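Local coordinates for secreted protein (Streptomyces lividans TK24, PDB 5LXZ) that probably acts as a copper-radical oxidase of the galactose oxidase-like family AA5, using a mononuclear copper bound near the axis of a kelch propeller, at residues R246-L251 and A316-D321; L260-L265 and G328-E333; P296-L301 and H548-D553. The protein carries 1 engineered substitution. One frame throughout, in Å; residues are numbered along the deposited sequence.

Contact 1 (R246-L251 and A316-D321); sequences RAYPTL and AGYGPD. Engineered in segment 246-251: Ala247 (natural residue Trp). With CU (copper (II) ion), chain B; EDO (1,2-ethanediol), chain P.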
ATOM      1  N   ARG A 246       5.370 -11.521   8.229  1.00  7.87           N
ATOM      2  CA  ARG A 246       5.456 -10.234   7.548  1.00  7.65           C
ATOM      3  C   ARG A 246       4.309  -9.335   7.951  1.00  7.91           C
ATOM      4  O   ARG A 246       3.169  -9.613   7.636  1.00  9.14           O
ATOM      5  CB  ARG A 246       5.431 -10.398   6.022  1.00  7.70           C
ATOM      6  CG  ARG A 246       6.442 -11.387   5.442  1.00  7.58           C
ATOM      7  CD  ARG A 246       6.166 -11.493   3.935  1.00  7.63           C
ATOM      8  NE  ARG A 246       6.957 -12.562   3.369  1.00  7.24           N
ATOM      9  CZ  ARG A 246       8.201 -12.441   2.898  1.00  7.39           C
ATOM     10  NH1 ARG A 246       8.813 -11.289   2.814  1.00  7.36           N
ATOM     11  NH2 ARG A 246       8.870 -13.503   2.452  1.00  7.84           N
ATOM     12  N   ALA A 247       4.631  -8.249   8.649  1.00  8.03           N
ATOM     13  CA  ALA A 247       3.761  -7.095   8.756  1.00  7.85           C
ATOM     14  C   ALA A 247       4.158  -6.138   7.664  1.00  7.37           C
ATOM     15  O   ALA A 247       5.318  -5.727   7.574  1.00  8.11           O
ATOM     16  CB  ALA A 247       3.876  -6.391  10.112  1.00  8.02           C
ATOM     17  N   TYR A 248       3.188  -5.757   6.830  1.00  7.45           N
ATOM     18  CA  TYR A 248       3.355  -4.780   5.737  0.70  7.97           C
ATOM     19  C   TYR A 248       4.103  -5.319   4.504  1.00  6.85           C
ATOM     20  O   TYR A 248       4.944  -4.631   3.905  1.00  7.04           O
ATOM     21  CB  TYR A 248       4.056  -3.510   6.190  0.70  9.08           C
ATOM     22  CG  TYR A 248       3.349  -2.598   7.106  0.70 11.33           C
ATOM     23  CD1 TYR A 248       2.092  -2.873   7.633  0.70 12.41           C
ATOM     24  CD2 TYR A 248       3.953  -1.388   7.384  0.70 13.80           C
ATOM     25  CE1 TYR A 248       1.489  -1.958   8.467  0.70 14.84           C
ATOM     26  CE2 TYR A 248       3.370  -0.502   8.221  0.70 15.60           C
ATOM     27  CZ  TYR A 248       2.148  -0.780   8.751  0.70 15.91           C
ATOM     28  OH  TYR A 248       1.639   0.188   9.553  0.70 20.85           O
ATOM     29  N   PRO A 249       3.818  -6.547   4.073  1.00  6.30           N
ATOM     30  CA  PRO A 249       4.407  -7.008   2.825  1.00  6.31           C
ATOM     31  C   PRO A 249       3.643  -6.468   1.584  1.00  6.09           C
ATOM     32  O   PRO A 249       2.441  -6.162   1.662  1.00  6.06           O
ATOM     33  CB  PRO A 249       4.234  -8.508   2.924  1.00  6.38           C
ATOM     34  CG  PRO A 249       2.909  -8.643   3.540  1.00  6.28           C
ATOM     35  CD  PRO A 249       2.828  -7.517   4.564  1.00  6.42           C
ATOM     36  N   THR A 250       4.354  -6.392   0.454  1.00  5.92           N
ATOM     37  CA  THR A 250       3.641  -6.280  -0.820  1.00  6.04           C
ATOM     38  C   THR A 250       3.467  -7.643  -1.419  1.00  6.07           C
ATOM     39  O   THR A 250       4.413  -8.423  -1.449  1.00  6.17           O
ATOM     40  CB  THR A 250       4.397  -5.366  -1.788  1.00  6.29           C
ATOM     41  OG1 THR A 250       4.168  -4.022  -1.344  1.00  6.51           O
ATOM     42  CG2 THR A 250       3.909  -5.463  -3.217  1.00  6.48           C
ATOM     43  N   LEU A 251       2.246  -7.899  -1.911  1.00  6.33           N
ATOM     44  CA  LEU A 251       1.950  -9.058  -2.745  1.00  6.89           C
ATOM     45  C   LEU A 251       1.686  -8.569  -4.146  1.00  6.89           C
ATOM     46  O   LEU A 251       0.853  -7.670  -4.319  1.00  7.50           O
ATOM     47  CB  LEU A 251       0.713  -9.761  -2.214  1.00  7.05           C
ATOM     48  CG  LEU A 251       0.953 -10.860  -1.173  1.00  8.52           C
ATOM     49  CD1 LEU A 251       1.721 -10.448   0.016  1.00  9.33           C
ATOM     50  CD2 LEU A 251      -0.420 -11.436  -0.778  1.00  8.81           C
ATOM     51  N   ALA A 316       6.274   2.216   2.484  1.00  6.25           N
ATOM     52  CA  ALA A 316       5.725   2.614   3.790  1.00  6.75           C
ATOM     53  C   ALA A 316       6.792   2.715   4.868  1.00  7.99           C
ATOM     54  O   ALA A 316       6.463   2.974   6.038  1.00  9.64           O
ATOM     55  CB  ALA A 316       4.606   1.673   4.216  1.00  7.06           C
ATOM     56  N   GLY A 317       8.046   2.559   4.488  1.00  7.49           N
ATOM     57  CA  GLY A 317       9.180   2.744   5.377  1.00  7.66           C
ATOM     58  C   GLY A 317       9.714   1.479   6.010  1.00  7.75           C
ATOM     59  O   GLY A 317       9.400   0.364   5.587  1.00  7.79           O
ATOM     60  N   TYR A 318      10.568   1.667   7.015  1.00  7.66           N
ATOM     61  CA  TYR A 318      11.353   0.621   7.673  1.00  8.25           C
ATOM     62  C   TYR A 318      12.533   0.167   6.836  1.00  7.90           C
ATOM     63  O   TYR A 318      12.583   0.371   5.619  1.00  8.23           O
ATOM     64  CB  TYR A 318      10.519  -0.570   8.159  1.00  9.07           C
ATOM     65  CG  TYR A 318       9.492  -0.184   9.184  1.00 10.70           C
ATOM     66  CD1 TYR A 318       9.864  -0.023  10.511  1.00 11.80           C
ATOM     67  CD2 TYR A 318       8.160   0.030   8.844  1.00 12.64           C
ATOM     68  CE1 TYR A 318       8.948   0.348  11.470  1.00 13.40           C
ATOM     69  CE2 TYR A 318       7.226   0.382   9.805  1.00 13.73           C
ATOM     70  CZ  TYR A 318       7.652   0.570  11.115  1.00 15.04           C
ATOM     71  OH  TYR A 318       6.727   0.943  12.100  1.00 19.54           O
ATOM     72  N   GLY A 319      13.479  -0.467   7.492  1.00  8.06           N
ATOM     73  CA  GLY A 319      14.729  -0.811   6.882  1.00  8.19           C
ATOM     74  C   GLY A 319      15.649   0.360   6.714  1.00  8.29           C
ATOM     75  O   GLY A 319      15.308   1.519   7.022  1.00  7.50           O
ATOM     76  N   PRO A 320      16.808   0.100   6.167  1.00  8.72           N
ATOM     77  CA  PRO A 320      17.831   1.157   6.049  1.00 10.07           C
ATOM     78  C   PRO A 320      17.514   2.163   4.960  1.00 11.16           C
ATOM     79  O   PRO A 320      16.688   1.882   4.061  1.00 11.54           O
ATOM     80  CB  PRO A 320      19.073   0.387   5.704  1.00 10.43           C
ATOM     81  CG  PRO A 320      18.596  -0.835   5.074  1.00 11.24           C
ATOM     82  CD  PRO A 320      17.282  -1.203   5.687  1.00  9.60           C
ATOM     83  N   ASP A 321      18.205   3.287   4.989  1.00 11.89           N
ATOM     84  CA  ASP A 321      17.982   4.328   3.993  1.00 13.27           C
ATOM     85  C   ASP A 321      18.770   4.136   2.719  1.00 13.68           C
ATOM     86  O   ASP A 321      18.655   4.960   1.809  1.00 15.10           O
ATOM     87  CB  ASP A 321      18.244   5.715   4.574  1.00 15.43           C
ATOM     88  CG  ASP A 321      19.657   5.920   4.979  1.00 15.74           C
ATOM     89  OD1 ASP A 321      20.565   5.088   4.713  1.00 15.97           O
ATOM     90  OD2 ASP A 321      19.847   6.942   5.702  1.00 21.30           O
TER
HETATM   91 CU    CU B 701      -0.266   0.841   9.118  0.70  8.81          CU
HETATM   92  C1  EDO P 715      -0.080  -4.177  -0.527  1.00 19.36           C
HETATM   93  O1  EDO P 715      -1.351  -4.753  -0.180  1.00 21.21           O
HETATM   94  C2  EDO P 715       0.326  -4.659  -1.874  1.00 19.35           C
HETATM   95  O2  EDO P 715       0.036  -6.060  -1.822  1.00 15.27           O
HETATM   96  O   HOH W   1       4.149   1.240  11.400  1.00 30.95           O
HETATM   97  O   HOH W   2       0.292   0.599  11.216  0.70 16.96           O
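Tyr248 meets Ala316 and Tyr318 in a slight apolar contact beside the copper site of the kelch domain, where segments 246-251 and 316-321, from two successive kelch motifs, come together. The segments bury little of each other. Tyr248 CE2 approaches Tyr318 CE2 to 4.3 Å, arriving at the edge of the Tyr318 ring and near its plane, while Tyr248 CD2 lies 4.5 Å from the methyl Ala316 CB. Tyr248 is modelled in two conformers; these distances belong to one of them. In it CG stands anti to the carbonyl carbon (chi1 -69°), which carries the ring up to the metal. Tyr248 OH binds copper at 2.1 Å, and water 2, in the plane of the ring at its edge, is a further ligand, 2.2 Å from the copper. His461 and His548 are also ligands, and Tyr460 OH is hydrogen-bonded to Tyr248 OH. Water 1 links the two tyrosine oxygens: it donates to Tyr248 OH across a long 3.3 Å and sits 2.7 Å from Tyr318 OH, in the plane of that ring. Tyr318 also packs on Phe220. With carbon contacts this loose, the more telling link is through water, which makes Tyr318 a second-shell neighbour of a copper ligand.

Contact 2 (L260-L265 and G328-E333); sequences LSVSGL and GVWDVE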
ATOM      1  N   LEU A 260       4.167 -12.885  -5.799  1.00  6.53           N
ATOM      2  CA  LEU A 260       5.380 -12.599  -5.085  1.00  6.95           C
ATOM      3  C   LEU A 260       5.058 -11.824  -3.804  1.00  6.84           C
ATOM      4  O   LEU A 260       4.393 -10.790  -3.865  1.00  6.83           O
ATOM      5  CB  LEU A 260       6.321 -11.834  -5.989  1.00  7.55           C
ATOM      6  CG  LEU A 260       7.687 -11.454  -5.408  1.00  8.18           C
ATOM      7  CD1 LEU A 260       8.589 -12.638  -5.238  1.00  9.35           C
ATOM      8  CD2 LEU A 260       8.326 -10.457  -6.337  1.00  8.78           C
ATOM      9  N   SER A 261       5.616 -12.263  -2.696  1.00  6.55           N
ATOM     10  CA  SER A 261       5.520 -11.554  -1.410  1.00  6.58           C
ATOM     11  C   SER A 261       6.897 -11.021  -1.033  1.00  6.92           C
ATOM     12  O   SER A 261       7.872 -11.777  -1.018  1.00  6.87           O
ATOM     13  CB  SER A 261       4.989 -12.465  -0.369  1.00  7.44           C
ATOM     14  OG  SER A 261       4.919 -11.757   0.840  1.00  8.68           O
ATOM     15  N   VAL A 262       6.949  -9.708  -0.804  1.00  6.34           N
ATOM     16  CA  VAL A 262       8.173  -8.970  -0.577  1.00  6.86           C
ATOM     17  C   VAL A 262       8.087  -8.157   0.686  1.00  6.77           C
ATOM     18  O   VAL A 262       7.108  -7.432   0.930  1.00  7.00           O
ATOM     19  CB  VAL A 262       8.461  -8.037  -1.763  1.00  7.16           C
ATOM     20  CG1 VAL A 262       9.753  -7.282  -1.623  1.00  7.86           C
ATOM     21  CG2 VAL A 262       8.516  -8.874  -3.034  1.00  7.39           C
ATOM     22  N   SER A 263       9.180  -8.225   1.436  1.00  6.69           N
ATOM     23  CA  SER A 263       9.407  -7.348   2.584  1.00  7.31           C
ATOM     24  C   SER A 263       8.457  -7.634   3.730  1.00  7.53           C
ATOM     25  O   SER A 263       7.939  -8.736   3.862  1.00  7.52           O
ATOM     26  CB  SER A 263       9.449  -5.871   2.152  1.00  7.93           C
ATOM     27  OG  SER A 263      10.033  -5.072   3.212  1.00  9.61           O
ATOM     28  N   GLY A 264       8.294  -6.663   4.611  1.00  7.25           N
ATOM     29  CA  GLY A 264       7.555  -6.785   5.834  1.00  7.68           C
ATOM     30  C   GLY A 264       8.460  -6.843   7.064  1.00  8.56           C
ATOM     31  O   GLY A 264       9.671  -6.964   6.953  1.00 10.28           O
ATOM     32  N   LEU A 265       7.858  -6.645   8.207  1.00  9.12           N
ATOM     33  CA  LEU A 265       8.531  -6.808   9.489  1.00  9.86           C
ATOM     34  C   LEU A 265       8.279  -8.205   9.983  1.00 10.95           C
ATOM     35  O   LEU A 265       7.156  -8.701   9.966  1.00 10.97           O
ATOM     36  CB  LEU A 265       8.021  -5.785  10.493  1.00 10.56           C
ATOM     37  CG  LEU A 265       8.144  -4.326  10.064  1.00 11.63           C
ATOM     38  CD1 LEU A 265       7.546  -3.447  11.162  1.00 13.22           C
ATOM     39  CD2 LEU A 265       9.590  -3.977   9.841  1.00 13.09           C
ATOM     40  N   GLY A 328      13.555   1.323  -9.709  1.00  6.35           N
ATOM     41  CA  GLY A 328      14.243   0.539 -10.713  1.00  6.42           C
ATOM     42  C   GLY A 328      13.412  -0.628 -11.212  1.00  6.62           C
ATOM     43  O   GLY A 328      12.310  -0.863 -10.789  1.00  7.02           O
ATOM     44  N   VAL A 329      14.045  -1.367 -12.107  1.00  6.36           N
ATOM     45  CA  VAL A 329      13.441  -2.512 -12.766  1.00  6.89           C
ATOM     46  C   VAL A 329      14.124  -3.773 -12.258  1.00  6.66           C
ATOM     47  O   VAL A 329      15.362  -3.924 -12.348  1.00  7.39           O
ATOM     48  CB  VAL A 329      13.629  -2.407 -14.275  1.00  7.28           C
ATOM     49  CG1 VAL A 329      13.164  -3.653 -14.998  1.00  7.54           C
ATOM     50  CG2 VAL A 329      12.857  -1.200 -14.824  1.00  7.24           C
ATOM     51  N   TRP A 330      13.315  -4.672 -11.718  1.00  6.20           N
ATOM     52  CA  TRP A 330      13.783  -5.882 -11.082  1.00  6.27           C
ATOM     53  C   TRP A 330      13.399  -7.086 -11.909  1.00  6.41           C
ATOM     54  O   TRP A 330      12.203  -7.363 -12.088  1.00  6.52           O
ATOM     55  CB  TRP A 330      13.154  -5.966  -9.689  1.00  6.23           C
ATOM     56  CG  TRP A 330      13.523  -7.113  -8.833  1.00  6.43           C
ATOM     57  CD1 TRP A 330      14.645  -7.886  -8.882  1.00  6.82           C
ATOM     58  CD2 TRP A 330      12.739  -7.628  -7.748  1.00  6.57           C
ATOM     59  NE1 TRP A 330      14.591  -8.860  -7.922  1.00  6.59           N
ATOM     60  CE2 TRP A 330      13.445  -8.705  -7.189  1.00  6.70           C
ATOM     61  CE3 TRP A 330      11.521  -7.246  -7.166  1.00  6.76           C
ATOM     62  CZ2 TRP A 330      12.972  -9.399  -6.117  1.00  6.92           C
ATOM     63  CZ3 TRP A 330      11.046  -7.949  -6.117  1.00  6.87           C
ATOM     64  CH2 TRP A 330      11.770  -9.027  -5.573  1.00  7.15           C
ATOM     65  N   ASP A 331      14.381  -7.837 -12.389  1.00  6.87           N
ATOM     66  CA  ASP A 331      14.102  -9.136 -13.008  1.00  7.65           C
ATOM     67  C   ASP A 331      14.100 -10.124 -11.859  1.00  7.64           C
ATOM     68  O   ASP A 331      15.142 -10.434 -11.281  1.00  7.83           O
ATOM     69  CB  ASP A 331      15.199  -9.455 -13.990  1.00  8.16           C
ATOM     70  CG  ASP A 331      14.966 -10.758 -14.728  1.00  9.31           C
ATOM     71  OD1 ASP A 331      14.400 -11.695 -14.137  1.00 10.15           O
ATOM     72  OD2 ASP A 331      15.307 -10.835 -15.922  1.00 12.22           O
ATOM     73  N   VAL A 332      12.911 -10.591 -11.472  1.00  7.44           N
ATOM     74  CA  VAL A 332      12.793 -11.432 -10.312  1.00  7.73           C
ATOM     75  C   VAL A 332      13.467 -12.783 -10.530  1.00  7.71           C
ATOM     76  O   VAL A 332      13.979 -13.363  -9.597  1.00  8.08           O
ATOM     77  CB  VAL A 332      11.314 -11.609  -9.928  1.00  7.98           C
ATOM     78  CG1 VAL A 332      11.158 -12.517  -8.727  1.00  8.92           C
ATOM     79  CG2 VAL A 332      10.657 -10.265  -9.643  1.00  8.38           C
ATOM     80  N   GLU A 333      13.496 -13.257 -11.760  1.00  7.77           N
ATOM     81  CA  GLU A 333      14.079 -14.572 -12.018  1.00  8.23           C
ATOM     82  C   GLU A 333      15.608 -14.566 -11.951  1.00  7.86           C
ATOM     83  O   GLU A 333      16.185 -15.526 -11.452  1.00  8.53           O
ATOM     84  CB  GLU A 333      13.579 -15.113 -13.352  1.00  9.16           C
ATOM     85  CG  GLU A 333      12.088 -15.328 -13.406  1.00 10.28           C
ATOM     86  CD  GLU A 333      11.619 -15.832 -14.751  1.00 12.39           C
ATOM     87  OE1 GLU A 333      11.556 -15.015 -15.693  1.00 14.30           O
ATOM     88  OE2 GLU A 333      11.354 -17.084 -14.865  1.00 13.40           O
TER
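Asp331 OD1, lying between the Trp330 and Val332 that pack on Leu260, takes two backbone N-H groups: a weak bond from Glu333 N at 3.0 Å, as in an Asx turn, and one from Thr334 N. That turn follows strand 328-330 directly and brings Val332 back over the indole, with CG2 3.8 Å above the plane of the Trp330 ring and over its centre. Trp330 has CG anti to N (chi1 -178°), which sends the six-membered ring across to the neighbouring blade. There Leu260 CD2 comes obliquely against the ring, 3.7 Å from Trp330 CZ3, and also reaches Val332 CG2 at 4.0 Å. Val262 CG2 arrives at the ring edge instead, near its plane and 4.1 Å from CZ3 of Trp330. Phe295 touches both Val262 and Trp330, and Trp330 NE1 is hydrogen-bonded to Asn335 OD1. With an alanine in place of Trp330, Leu260 and Val262 would probably face a gap between the blades, and Asn335 OD1 would lose its indole N-H. Across the blades only carbon meets carbon: shape and burial join them, while the polar bonds tie the turn and the indole within their own blade.

Contact 3 (P296-L301 and H548-D553); sequences PTYPAL and HVTDVD. With CU (copper (II) ion), chain B.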
ATOM      1  N   PRO A 296      12.142  -1.748   1.552  1.00  7.16           N
ATOM      2  CA  PRO A 296      11.299  -1.318   2.650  1.00  6.79           C
ATOM      3  C   PRO A 296       9.913  -1.923   2.559  1.00  6.57           C
ATOM      4  O   PRO A 296       9.632  -2.583   1.565  1.00  7.02           O
ATOM      5  CB  PRO A 296      11.202   0.202   2.465  1.00  7.01           C
ATOM      6  CG  PRO A 296      11.590   0.434   1.056  1.00  7.61           C
ATOM      7  CD  PRO A 296      12.507  -0.649   0.642  1.00  7.59           C
ATOM      8  N   THR A 297       9.062  -1.647   3.521  1.00  6.34           N
ATOM      9  CA  THR A 297       7.716  -2.234   3.549  1.00  6.56           C
ATOM     10  C   THR A 297       6.801  -1.598   2.532  1.00  6.24           C
ATOM     11  O   THR A 297       7.046  -0.507   2.032  1.00  6.12           O
ATOM     12  CB  THR A 297       7.085  -2.108   4.941  1.00  7.08           C
ATOM     13  OG1 THR A 297       6.853  -0.726   5.237  1.00  7.56           O
ATOM     14  CG2 THR A 297       7.930  -2.787   5.976  1.00  7.71           C
ATOM     15  N   TYR A 298       5.738  -2.313   2.183  1.00  5.69           N
ATOM     16  CA  TYR A 298       4.817  -1.950   1.117  1.00  5.66           C
ATOM     17  C   TYR A 298       5.533  -1.328  -0.082  1.00  5.25           C
ATOM     18  O   TYR A 298       5.118  -0.250  -0.583  1.00  5.22           O
ATOM     19  CB  TYR A 298       3.656  -1.069   1.609  1.00  5.63           C
ATOM     20  CG  TYR A 298       2.657  -1.761   2.495  1.00  5.89           C
ATOM     21  CD1 TYR A 298       2.081  -2.955   2.121  1.00  6.04           C
ATOM     22  CD2 TYR A 298       2.243  -1.202   3.707  1.00  5.79           C
ATOM     23  CE1 TYR A 298       1.150  -3.580   2.917  1.00  6.23           C
ATOM     24  CE2 TYR A 298       1.330  -1.826   4.521  1.00  5.97           C
ATOM     25  CZ  TYR A 298       0.750  -2.996   4.123  1.00  6.08           C
ATOM     26  OH  TYR A 298      -0.184  -3.571   4.967  1.00  6.52           O
ATOM     27  N   PRO A 299       6.555  -1.990  -0.618  1.00  5.42           N
ATOM     28  CA  PRO A 299       7.176  -1.453  -1.825  1.00  5.21           C
ATOM     29  C   PRO A 299       6.201  -1.468  -2.969  1.00  5.18           C
ATOM     30  O   PRO A 299       5.493  -2.428  -3.181  1.00  5.46           O
ATOM     31  CB  PRO A 299       8.357  -2.376  -2.095  1.00  5.23           C
ATOM     32  CG  PRO A 299       7.890  -3.682  -1.471  1.00  5.25           C
ATOM     33  CD  PRO A 299       7.081  -3.329  -0.266  1.00  5.49           C
ATOM     34  N   ALA A 300       6.126  -0.387  -3.734  1.00  5.03           N
ATOM     35  CA  ALA A 300       5.218  -0.330  -4.865  1.00  5.21           C
ATOM     36  C   ALA A 300       5.808  -1.061  -6.057  1.00  5.39           C
ATOM     37  O   ALA A 300       6.648  -0.512  -6.759  1.00  5.61           O
ATOM     38  CB  ALA A 300       4.912   1.113  -5.207  1.00  5.61           C
ATOM     39  N   LEU A 301       5.367  -2.304  -6.257  1.00  5.18           N
ATOM     40  CA  LEU A 301       5.959  -3.230  -7.223  1.00  5.43           C
ATOM     41  C   LEU A 301       4.906  -3.609  -8.265  1.00  5.69           C
ATOM     42  O   LEU A 301       3.913  -4.249  -7.925  1.00  6.78           O
ATOM     43  CB  LEU A 301       6.431  -4.494  -6.526  1.00  5.42           C
ATOM     44  CG  LEU A 301       7.485  -4.299  -5.444  1.00  5.84           C
ATOM     45  CD1 LEU A 301       7.784  -5.634  -4.760  1.00  6.29           C
ATOM     46  CD2 LEU A 301       8.775  -3.731  -6.007  1.00  6.11           C
ATOM     47  N   HIS A 548      -2.384   1.626   2.730  1.00  6.28           N
ATOM     48  CA  HIS A 548      -1.140   2.317   2.963  1.00  6.19           C
ATOM     49  C   HIS A 548      -0.585   2.945   1.708  1.00  6.07           C
ATOM     50  O   HIS A 548       0.596   2.840   1.424  1.00  6.60           O
ATOM     51  CB  HIS A 548      -0.092   1.379   3.608  1.00  6.55           C
ATOM     52  CG  HIS A 548      -0.432   0.903   4.981  1.00  6.64           C
ATOM     53  ND1 HIS A 548      -1.416  -0.007   5.246  1.00  7.17           N
ATOM     54  CD2 HIS A 548       0.162   1.156   6.178  1.00  7.37           C
ATOM     55  CE1 HIS A 548      -1.407  -0.325   6.514  1.00  7.23           C
ATOM     56  NE2 HIS A 548      -0.474   0.399   7.104  1.00  7.28           N
ATOM     57  N   VAL A 549      -1.422   3.694   0.983  1.00  6.03           N
ATOM     58  CA  VAL A 549      -0.989   4.471  -0.149  1.00  6.33           C
ATOM     59  C   VAL A 549      -0.457   3.603  -1.296  1.00  6.81           C
ATOM     60  O   VAL A 549       0.328   4.075  -2.124  1.00  7.50           O
ATOM     61  CB  VAL A 549       0.057   5.574   0.216  1.00  6.09           C
ATOM     62  CG1 VAL A 549      -0.116   6.763  -0.710  1.00  6.22           C
ATOM     63  CG2 VAL A 549      -0.070   6.052   1.657  1.00  6.10           C
ATOM     64  N   THR A 550      -0.905   2.346  -1.334  1.00  7.55           N
ATOM     65  CA  THR A 550      -0.331   1.332  -2.204  1.00  8.31           C
ATOM     66  C   THR A 550      -1.474   0.562  -2.851  1.00  9.15           C
ATOM     67  O   THR A 550      -2.326   0.022  -2.137  1.00 10.25           O
ATOM     68  CB  THR A 550       0.561   0.370  -1.383  1.00  8.46           C
ATOM     69  OG1 THR A 550       1.513   1.147  -0.650  1.00  8.38           O
ATOM     70  CG2 THR A 550       1.346  -0.614  -2.282  1.00  9.21           C
ATOM     71  N   ASP A 551      -1.432   0.430  -4.161  1.00  8.67           N
ATOM     72  CA  ASP A 551      -2.411  -0.354  -4.907  1.00  8.88           C
ATOM     73  C   ASP A 551      -1.738  -0.880  -6.145  1.00  8.61           C
ATOM     74  O   ASP A 551      -1.599  -0.192  -7.132  1.00  8.56           O
ATOM     75  CB  ASP A 551      -3.587   0.550  -5.230  1.00  9.62           C
ATOM     76  CG  ASP A 551      -4.698  -0.117  -5.970  1.00 11.92           C
ATOM     77  OD1 ASP A 551      -4.601  -1.291  -6.400  1.00 12.18           O
ATOM     78  OD2 ASP A 551      -5.729   0.617  -6.101  1.00 12.97           O
ATOM     79  N   VAL A 552      -1.287  -2.125  -6.084  1.00  8.71           N
ATOM     80  CA  VAL A 552      -0.613  -2.696  -7.232  1.00  9.19           C
ATOM     81  C   VAL A 552      -1.579  -3.383  -8.146  1.00  9.46           C
ATOM     82  O   VAL A 552      -1.158  -3.911  -9.173  1.00 10.65           O
ATOM     83  CB  VAL A 552       0.553  -3.624  -6.805  1.00 10.01           C
ATOM     84  CG1 VAL A 552       1.558  -2.827  -5.974  1.00 10.14           C
ATOM     85  CG2 VAL A 552       0.069  -4.867  -6.111  1.00 10.89           C
ATOM     86  N   ASP A 553      -2.849  -3.410  -7.776  1.00  9.26           N
ATOM     87  CA  ASP A 553      -3.875  -4.090  -8.572  1.00  9.93           C
ATOM     88  C   ASP A 553      -4.417  -3.196  -9.661  1.00  8.85           C
ATOM     89  O   ASP A 553      -4.586  -3.641 -10.802  1.00  8.51           O
ATOM     90  CB  ASP A 553      -5.038  -4.549  -7.685  1.00 11.38           C
ATOM     91  CG  ASP A 553      -4.726  -5.825  -6.922  1.00 14.88           C
ATOM     92  OD1 ASP A 553      -3.755  -5.851  -6.129  1.00 16.83           O
ATOM     93  OD2 ASP A 553      -5.482  -6.810  -7.095  1.00 14.15           O
TER
HETATM   94 CU    CU B 701      -0.266   0.841   9.118  0.70  8.81          CU
HETATM   95  O   HOH W   3       3.906   2.071  -1.648  1.00 10.25           O
HETATM   96  O   HOH W   2       0.292   0.599  11.216  0.70 16.96           O
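Tyr298 and His548 adopt the same side-chain setting, CG anti to the carbonyl carbon (chi1 -70° and -65°), each on a backbone with positive phi, and this swings the two rings into contact beside the copper. They meet obliquely, with planes at 40° and centroids 4.6 Å apart. Tyr298 CE2 does the touching: it sits 3.2 Å above the plane of the imidazole, displaced toward the rim, and its nearest atom there is His548 CG at 3.3 Å. The ring of Tyr298 also stacks on that of Tyr248, so this one residue packs against two copper ligands, and its OH is secured by a hydrogen bond to Thr81 O. His548 gives NE2 to the copper at 2.1 Å, while ND1 is also hydrogen-bonded; with both nitrogens engaged and a ring carbon pressed over one face, the imidazole has little freedom to turn. Farther along, Thr550 OG1 donates to His548 O at 2.8 Å from above the carbonyl plane, closing the loop on itself next to the ligand residue. The same OG1 accepts from water 3 at 2.8 Å, and that water also donates to Tyr298 O, 2.8 Å away, giving the two loops a polar bridge. Val552 ends the contact with CG1 against Leu301 O at 3.4 Å, an oxygen that also accepts a hydrogen bond from Thr252 OG1. Segment 296-301 belongs to a kelch motif and 548-553 to the early set domain, and the arrangement matches galactose oxidase, in which a loop of the C-terminal domain enters the centre of the propeller and supplies a histidine to the copper.

In the fold
Contacts 1 and 3 share the copper and water 2, whereas contact 2 lies farther from the metal, among side chains between two blades. Contacts 2 and 3 are buried; contact 1 is partly so, and its two segments meet lightly. Contacts 1 and 2 hold the same pair of successive kelch motifs, and strands 250-253 and 259-262 are neighbours in one sheet; contact 3 instead ties the second of these motifs to the early set domain. Thr250 OG1 to Pro299 O (2.8 Å) joins contacts 1 and 3, and Ala247 O to Leu265 N (2.8 Å) joins 1 and 2. Near the copper, aromatic rings and waters dominate; between the blades, packing is apolar.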